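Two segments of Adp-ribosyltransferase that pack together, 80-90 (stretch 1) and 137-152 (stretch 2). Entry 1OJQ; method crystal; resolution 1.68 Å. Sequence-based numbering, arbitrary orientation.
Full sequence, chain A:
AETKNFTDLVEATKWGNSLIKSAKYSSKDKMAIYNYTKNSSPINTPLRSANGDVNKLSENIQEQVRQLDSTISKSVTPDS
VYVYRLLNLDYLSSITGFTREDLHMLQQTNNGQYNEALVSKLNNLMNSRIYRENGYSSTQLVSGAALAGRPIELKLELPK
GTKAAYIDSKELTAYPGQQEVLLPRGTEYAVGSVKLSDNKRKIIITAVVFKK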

ATOM      1  N   SER A  80      -1.619 -14.091  -8.127  1.00  7.82           N
ATOM      2  CA  SER A  80      -0.870 -13.609  -6.961  1.00 10.50           C
ATOM      3  C   SER A  80       0.083 -12.537  -7.473  1.00 10.25           C
ATOM      4  O   SER A  80       0.642 -12.699  -8.570  1.00  8.88           O
ATOM      5  CB  SER A  80      -0.156 -14.782  -6.310  1.00 13.67           C
ATOM      6  OG  SER A  80       0.867 -14.370  -5.426  1.00 24.43           O
ATOM      7  N   VAL A  81       0.285 -11.431  -6.760  1.00  5.30           N
ATOM      8  CA  VAL A  81       1.147 -10.381  -7.320  1.00  5.51           C
ATOM      9  C   VAL A  81       1.809  -9.570  -6.213  1.00  9.35           C
ATOM     10  O   VAL A  81       1.182  -9.448  -5.152  1.00  9.64           O
ATOM     11  CB  VAL A  81       0.322  -9.424  -8.220  1.00 11.24           C
ATOM     12  CG1 VAL A  81      -0.852  -8.823  -7.449  1.00  6.91           C
ATOM     13  CG2 VAL A  81       1.173  -8.310  -8.815  1.00  8.43           C
ATOM     14  N   TYR A  82       3.014  -9.037  -6.438  1.00  5.75           N
ATOM     15  CA  TYR A  82       3.561  -8.083  -5.471  1.00  4.60           C
ATOM     16  C   TYR A  82       3.158  -6.648  -5.808  1.00  7.12           C
ATOM     17  O   TYR A  82       3.207  -6.238  -6.963  1.00  9.05           O
ATOM     18  CB  TYR A  82       5.095  -8.098  -5.429  1.00 10.43           C
ATOM     19  CG  TYR A  82       5.641  -9.235  -4.582  1.00 10.34           C
ATOM     20  CD1 TYR A  82       6.130 -10.385  -5.176  1.00  5.01           C
ATOM     21  CD2 TYR A  82       5.644  -9.122  -3.194  1.00 11.21           C
ATOM     22  CE1 TYR A  82       6.621 -11.414  -4.389  1.00  9.82           C
ATOM     23  CE2 TYR A  82       6.132 -10.143  -2.396  1.00  5.20           C
ATOM     24  CZ  TYR A  82       6.615 -11.276  -3.019  1.00  7.93           C
ATOM     25  OH  TYR A  82       7.102 -12.296  -2.235  1.00  9.77           O
ATOM     26  N   VAL A  83       2.791  -5.887  -4.785  1.00  6.96           N
ATOM     27  CA  VAL A  83       2.634  -4.438  -4.966  1.00  6.23           C
ATOM     28  C   VAL A  83       3.545  -3.766  -3.936  1.00  7.51           C
ATOM     29  O   VAL A  83       3.960  -4.432  -2.973  1.00  8.59           O
ATOM     30  CB  VAL A  83       1.191  -3.961  -4.798  1.00  5.40           C
ATOM     31  CG1 VAL A  83       0.362  -4.552  -5.942  1.00  8.70           C
ATOM     32  CG2 VAL A  83       0.570  -4.337  -3.465  1.00  7.86           C
ATOM     33  N   TYR A  84       3.810  -2.481  -4.139  1.00  6.31           N
ATOM     34  CA  TYR A  84       4.779  -1.763  -3.336  1.00  7.87           C
ATOM     35  C   TYR A  84       4.224  -0.476  -2.755  1.00 14.04           C
ATOM     36  O   TYR A  84       3.338   0.162  -3.322  1.00  8.39           O
ATOM     37  CB  TYR A  84       5.981  -1.423  -4.230  1.00  9.52           C
ATOM     38  CG  TYR A  84       6.660  -2.684  -4.728  1.00 12.18           C
ATOM     39  CD1 TYR A  84       6.257  -3.350  -5.879  1.00 11.65           C
ATOM     40  CD2 TYR A  84       7.732  -3.199  -4.013  1.00 15.17           C
ATOM     41  CE1 TYR A  84       6.914  -4.502  -6.296  1.00  9.89           C
ATOM     42  CE2 TYR A  84       8.387  -4.342  -4.417  1.00  9.20           C
ATOM     43  CZ  TYR A  84       7.974  -4.985  -5.567  1.00 15.63           C
ATOM     44  OH  TYR A  84       8.639  -6.130  -5.932  1.00 11.51           O
ATOM     45  N   ARG A  85       4.781  -0.095  -1.610  1.00 11.44           N
ATOM     46  CA  ARG A  85       4.401   1.183  -1.001  1.00  9.23           C
ATOM     47  C   ARG A  85       5.671   1.840  -0.487  1.00  7.13           C
ATOM     48  O   ARG A  85       6.356   1.233   0.356  1.00  8.71           O
ATOM     49  CB  ARG A  85       3.412   0.961   0.129  1.00 11.90           C
ATOM     50  CG  ARG A  85       2.738   2.250   0.583  1.00 20.05           C
ATOM     51  N   LEU A  86       5.977   3.019  -0.994  1.00  9.33           N
ATOM     52  CA  LEU A  86       7.226   3.707  -0.635  1.00  7.18           C
ATOM     53  C   LEU A  86       6.904   4.580   0.576  1.00  9.07           C
ATOM     54  O   LEU A  86       5.908   5.307   0.568  1.00 14.70           O
ATOM     55  CB  LEU A  86       7.785   4.492  -1.804  1.00  8.65           C
ATOM     56  CG  LEU A  86       8.398   3.731  -2.980  1.00 17.49           C
ATOM     57  CD1 LEU A  86       9.038   4.703  -3.964  1.00 13.80           C
ATOM     58  CD2 LEU A  86       9.446   2.723  -2.533  1.00 27.25           C
ATOM     59  N   LEU A  87       7.705   4.502   1.634  1.00  9.92           N
ATOM     60  CA  LEU A  87       7.339   5.144   2.887  1.00  9.64           C
ATOM     61  C   LEU A  87       8.490   5.964   3.465  1.00  8.64           C
ATOM     62  O   LEU A  87       9.645   5.610   3.261  1.00 10.03           O
ATOM     63  CB  LEU A  87       6.946   4.085   3.935  1.00  6.41           C
ATOM     64  CG  LEU A  87       5.760   3.199   3.530  1.00 18.29           C
ATOM     65  CD1 LEU A  87       5.744   1.899   4.312  1.00 12.43           C
ATOM     66  CD2 LEU A  87       4.459   3.986   3.713  1.00 19.16           C
ATOM     67  N   ASN A  88       8.134   7.005   4.203  1.00  9.59           N
ATOM     68  CA  ASN A  88       9.093   7.791   4.971  1.00 10.21           C
ATOM     69  C   ASN A  88       9.445   7.077   6.266  1.00 10.04           C
ATOM     70  O   ASN A  88       8.724   6.163   6.672  1.00  9.94           O
ATOM     71  CB  ASN A  88       8.516   9.191   5.280  1.00 12.52           C
ATOM     72  CG  ASN A  88       8.436  10.027   4.011  1.00 19.13           C
ATOM     73  OD1 ASN A  88       9.423  10.087   3.291  1.00 16.87           O
ATOM     74  ND2 ASN A  88       7.315  10.650   3.704  1.00 25.23           N
ATOM     75  N   LEU A  89      10.531   7.478   6.930  1.00 10.71           N
ATOM     76  CA  LEU A  89      10.883   6.711   8.127  1.00 11.37           C
ATOM     77  C   LEU A  89       9.862   6.812   9.245  1.00 15.98           C
ATOM     78  O   LEU A  89       9.856   5.955  10.146  1.00 22.31           O
ATOM     79  CB  LEU A  89      12.244   7.171   8.645  1.00 19.70           C
ATOM     80  CG  LEU A  89      13.487   6.847   7.838  1.00 17.92           C
ATOM     81  CD1 LEU A  89      14.711   7.399   8.569  1.00 22.91           C
ATOM     82  CD2 LEU A  89      13.662   5.356   7.583  1.00 16.59           C
ATOM     83  N   ASP A  90       8.974   7.812   9.254  1.00 15.30           N
ATOM     84  CA  ASP A  90       8.035   7.952  10.371  1.00 19.56           C
ATOM     85  C   ASP A  90       7.020   6.824  10.373  1.00 19.41           C
ATOM     86  O   ASP A  90       6.295   6.616  11.343  1.00 16.91           O
ATOM     87  CB  ASP A  90       7.306   9.295  10.357  1.00 20.48           C
ATOM     88  CG  ASP A  90       6.564   9.561   9.069  1.00 31.99           C
ATOM     89  OD1 ASP A  90       6.145   8.600   8.396  1.00 42.33           O
ATOM     90  OD2 ASP A  90       6.401  10.753   8.722  1.00 71.36           O
TER
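Stretch 2, residues 137-152: SSTQLVSGAALAGRPI

Stretch 2 meets the strand 81-87 twice, once with its own short strand 137-140 and again at Ile-152, and the loop between bulges over Leu-86. Strand 137-140 runs at 110° to strand 81-87, with the axes 4.3 Å apart at closest approach. The pairing at this crossing is a single antiparallel bridge: Tyr-84 N donates to Gln-140 O at 2.7 Å, and Gln-140 N to Tyr-84 O, also at 2.7 Å. The second bridge is again antiparallel, with Leu-87 N to Ile-152 O at 2.8 Å and Ile-152 N to Leu-87 O at 3.1 Å. Backbone CH groups add to both sites, Val-83 CA lying 3.3 Å from Gln-140 O and Leu-86 CA 3.4 Å from Ile-152 O.

Between the bridges the chain reverses through two type II turns, Val-142 to Ala-145 and Gly-144 to Leu-147, closed by Ala-145 N to Val-142 O (3.1 Å) and Leu-147 N to Gly-144 O (3.0 Å). Gly-144 has a phi of 78°, which by itself favours glycine, and its CA approaches Leu-86 CD1 to 3.5 Å. Leu-86, in the m,t rotamer, gives up more area to the other stretch than any other residue here; its CD2 also lies 3.7 Å from Ser-143 OG.

Tyr-84 has chi1 m and chi2 near 87°, a setting that presents a ring face to Ser-143. Ser-143 CB sits 4.1 Å from the centroid of the Tyr-84 ring, 24° off the normal, a CH-pi contact. The t rotamer of Ser-143 accompanies a hydrogen bond of its hydroxyl to a residue next to the stretches. Leu-141 O lies at the edge of the ring, near its plane, 3.9 Å from Tyr-84 CD1.

Leu-141 sends CA-to-CB away from stretch 1, yet its m,t conformation brings the end back: CD2 lies 3.6 Å from Val-81 CG2 and 3.9 Å from Val-83 CG1. Beside this apolar cluster a water donates to both Tyr-82 O (2.7 Å) and Leu-141 O (2.6 Å), linking the backbones where they do not pair directly. Val-83, chi1 m, places CG2 3.3 Å from Thr-139 OG1, a hydroxyl hydrogen-bonded elsewhere in the structure.

At the second bridge Leu-87 and Ile-152 put their side chains on the same face of the sheet, with Leu-87 CD1 4.0 Å from Ile-152 CG2. Leu-89, m,t, extends the apolar patch: its CD2 reaches Pro-151 CB at 3.6 Å and Ile-152 CD1 at 4.1 Å. Arg-150 points toward stretch 1 and stretches out, chi2 and chi3 both t, so that NH1 donates to Leu-86 O at 2.9 Å, near the guanidinium plane. Asn-88 ND2 lies over one guanidinium face, 2.7 Å from Arg-150 NH2; both are donors, so this is proximity without a hydrogen bond. The rule is economical: two separate backbone bridges, with leucine, valine, isoleucine, proline and tyrosine side chains packed around them, and Arg-150 reaching across to a backbone carbonyl.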

ATOM      1  N   SER A 137      -5.538   1.196   1.557  1.00  6.94           N
ATOM      2  CA  SER A 137      -4.087   1.142   1.366  1.00  5.65           C
ATOM      3  C   SER A 137      -3.745   1.421  -0.094  1.00  8.49           C
ATOM      4  O   SER A 137      -4.220   0.714  -1.002  1.00 10.50           O
ATOM      5  CB  SER A 137      -3.552  -0.235   1.736  1.00  9.14           C
ATOM      6  OG  SER A 137      -3.695  -0.508   3.123  1.00  8.65           O
ATOM      7  N   SER A 138      -2.931   2.437  -0.307  1.00  8.13           N
ATOM      8  CA  SER A 138      -2.501   2.802  -1.653  1.00  9.69           C
ATOM      9  C   SER A 138      -1.151   2.162  -1.946  1.00  9.56           C
ATOM     10  O   SER A 138      -0.234   2.371  -1.164  1.00 11.63           O
ATOM     11  CB  SER A 138      -2.396   4.324  -1.787  1.00 11.73           C
ATOM     12  OG  SER A 138      -3.669   4.900  -1.490  1.00 19.08           O
ATOM     13  N   THR A 139      -1.032   1.412  -3.024  1.00  8.62           N
ATOM     14  CA  THR A 139       0.165   0.657  -3.356  1.00  4.83           C
ATOM     15  C   THR A 139       0.422   0.817  -4.844  1.00  7.63           C
ATOM     16  O   THR A 139      -0.416   1.442  -5.507  1.00  8.08           O
ATOM     17  CB  THR A 139       0.023  -0.850  -3.046  1.00  7.48           C
ATOM     18  OG1 THR A 139      -0.892  -1.451  -3.989  1.00  6.91           O
ATOM     19  CG2 THR A 139      -0.568  -1.071  -1.658  1.00  9.17           C
ATOM     20  N   GLN A 140       1.526   0.285  -5.352  1.00  5.53           N
ATOM     21  CA  GLN A 140       1.782   0.364  -6.787  1.00  7.20           C
ATOM     22  C   GLN A 140       2.397  -0.931  -7.308  1.00  6.32           C
ATOM     23  O   GLN A 140       3.132  -1.656  -6.625  1.00  7.36           O
ATOM     24  CB  GLN A 140       2.642   1.574  -7.150  1.00 16.69           C
ATOM     25  CG  GLN A 140       3.987   1.750  -6.514  1.00 13.95           C
ATOM     26  CD  GLN A 140       4.652   3.093  -6.765  1.00 16.06           C
ATOM     27  OE1 GLN A 140       4.312   3.861  -7.673  1.00 11.91           O
ATOM     28  NE2 GLN A 140       5.657   3.405  -5.951  1.00  4.35           N
ATOM     29  N   LEU A 141       2.091  -1.209  -8.581  1.00  4.91           N
ATOM     30  CA  LEU A 141       2.657  -2.412  -9.202  1.00  8.08           C
ATOM     31  C   LEU A 141       4.135  -2.283  -9.530  1.00  7.59           C
ATOM     32  O   LEU A 141       4.875  -3.269  -9.522  1.00 11.35           O
ATOM     33  CB  LEU A 141       1.955  -2.753 -10.526  1.00 12.01           C
ATOM     34  CG  LEU A 141       0.627  -3.491 -10.475  1.00 14.72           C
ATOM     35  CD1 LEU A 141       0.061  -3.597 -11.897  1.00 17.65           C
ATOM     36  CD2 LEU A 141       0.749  -4.863  -9.818  1.00  8.04           C
ATOM     37  N   VAL A 142       4.579  -1.077  -9.858  1.00  9.09           N
ATOM     38  CA  VAL A 142       5.989  -0.802 -10.168  1.00  6.14           C
ATOM     39  C   VAL A 142       6.556   0.130  -9.103  1.00  8.18           C
ATOM     40  O   VAL A 142       6.115   1.272  -8.943  1.00  8.48           O
ATOM     41  CB  VAL A 142       6.170  -0.186 -11.558  1.00  7.50           C
ATOM     42  CG1 VAL A 142       7.637   0.075 -11.877  1.00 10.42           C
ATOM     43  CG2 VAL A 142       5.558  -1.107 -12.615  1.00 10.87           C
ATOM     44  N   SER A 143       7.527  -0.384  -8.348  1.00  8.95           N
ATOM     45  CA  SER A 143       8.006   0.381  -7.202  1.00  9.12           C
ATOM     46  C   SER A 143       8.592   1.708  -7.668  1.00  9.81           C
ATOM     47  O   SER A 143       9.455   1.686  -8.553  1.00 10.54           O
ATOM     48  CB  SER A 143       9.066  -0.415  -6.433  1.00 13.97           C
ATOM     49  OG  SER A 143       9.527   0.371  -5.339  1.00 13.90           O
ATOM     50  N   GLY A 144       8.161   2.829  -7.117  1.00 10.52           N
ATOM     51  CA  GLY A 144       8.673   4.152  -7.425  1.00 14.88           C
ATOM     52  C   GLY A 144       8.190   4.778  -8.711  1.00 11.69           C
ATOM     53  O   GLY A 144       8.667   5.818  -9.187  1.00 10.91           O
ATOM     54  N   ALA A 145       7.199   4.164  -9.350  1.00  8.21           N
ATOM     55  CA  ALA A 145       6.664   4.733 -10.581  1.00  9.45           C
ATOM     56  C   ALA A 145       6.102   6.128 -10.320  1.00  8.98           C
ATOM     57  O   ALA A 145       5.197   6.288  -9.504  1.00 12.45           O
ATOM     58  CB  ALA A 145       5.586   3.823 -11.156  1.00  9.52           C
ATOM     59  N   ALA A 146       6.652   7.116 -11.033  1.00  9.35           N
ATOM     60  CA  ALA A 146       6.158   8.483 -10.949  1.00  8.55           C
ATOM     61  C   ALA A 146       6.357   9.073  -9.555  1.00 11.93           C
ATOM     62  O   ALA A 146       5.772  10.132  -9.281  1.00 15.76           O
ATOM     63  CB  ALA A 146       4.691   8.517 -11.344  1.00 10.99           C
ATOM     64  N   LEU A 147       7.166   8.431  -8.725  1.00  7.61           N
ATOM     65  CA  LEU A 147       7.404   8.919  -7.373  1.00 10.45           C
ATOM     66  C   LEU A 147       8.895   9.033  -7.048  1.00 14.25           C
ATOM     67  O   LEU A 147       9.734   8.255  -7.486  1.00 13.21           O
ATOM     68  CB  LEU A 147       6.716   8.019  -6.340  1.00  9.86           C
ATOM     69  CG  LEU A 147       5.180   8.083  -6.367  1.00 14.15           C
ATOM     70  CD1 LEU A 147       4.588   6.962  -5.527  1.00 24.26           C
ATOM     71  CD2 LEU A 147       4.696   9.443  -5.889  1.00 13.38           C
ATOM     72  N   ALA A 148       9.212  10.055  -6.239  1.00 15.10           N
ATOM     73  CA  ALA A 148      10.586  10.180  -5.758  1.00 18.43           C
ATOM     74  C   ALA A 148      10.959   9.043  -4.821  1.00 13.46           C
ATOM     75  O   ALA A 148      10.080   8.508  -4.148  1.00 11.59           O
ATOM     76  CB  ALA A 148      10.764  11.486  -4.994  1.00 20.56           C
ATOM     77  N   GLY A 149      12.243   8.711  -4.741  1.00 19.86           N
ATOM     78  CA  GLY A 149      12.700   7.703  -3.811  1.00 22.33           C
ATOM     79  C   GLY A 149      12.398   7.982  -2.356  1.00 16.76           C
ATOM     80  O   GLY A 149      12.369   9.131  -1.893  1.00 16.82           O
ATOM     81  N   ARG A 150      12.169   6.913  -1.594  1.00 10.93           N
ATOM     82  CA  ARG A 150      11.918   7.017  -0.162  1.00 12.40           C
ATOM     83  C   ARG A 150      12.711   5.941   0.577  1.00 13.82           C
ATOM     84  O   ARG A 150      13.142   4.956  -0.016  1.00 11.91           O
ATOM     85  CB  ARG A 150      10.423   6.911   0.159  1.00 11.78           C
ATOM     86  CG  ARG A 150       9.711   8.264   0.042  1.00 15.65           C
ATOM     87  CD  ARG A 150       8.209   8.058   0.075  1.00 32.44           C
ATOM     88  NE  ARG A 150       7.472   9.175   0.646  1.00 47.25           N
ATOM     89  CZ  ARG A 150       6.226   9.166   1.102  1.00 58.76           C
ATOM     90  NH1 ARG A 150       5.463   8.082   1.090  1.00 62.06           N
ATOM     91  NH2 ARG A 150       5.690  10.278   1.597  1.00 73.32           N
ATOM     92  N   PRO A 151      12.935   6.124   1.864  1.00  9.62           N
ATOM     93  CA  PRO A 151      13.811   5.199   2.605  1.00 15.33           C
ATOM     94  C   PRO A 151      13.300   3.767   2.706  1.00 10.52           C
ATOM     95  O   PRO A 151      14.087   2.833   2.764  1.00 11.97           O
ATOM     96  CB  PRO A 151      13.833   5.782   4.025  1.00 12.40           C
ATOM     97  CG  PRO A 151      13.483   7.222   3.838  1.00 18.65           C
ATOM     98  CD  PRO A 151      12.458   7.214   2.728  1.00 14.72           C
ATOM     99  N   ILE A 152      11.988   3.591   2.756  1.00 10.25           N
ATOM    100  CA  ILE A 152      11.403   2.267   3.001  1.00  9.55           C
ATOM    101  C   ILE A 152      10.546   1.834   1.818  1.00 12.05           C
ATOM    102  O   ILE A 152       9.769   2.608   1.268  1.00 12.56           O
ATOM    103  CB  ILE A 152      10.563   2.303   4.281  1.00  8.30           C
ATOM    104  CG1 ILE A 152      11.449   2.495   5.536  1.00  6.71           C
ATOM    105  CG2 ILE A 152       9.665   1.100   4.468  1.00  7.54           C
ATOM    106  CD1 ILE A 152      10.600   2.772   6.754  1.00 12.02           C
TER
HETATM  107  O   HOH W   1       4.688  -5.864  -9.143  1.00  9.57           O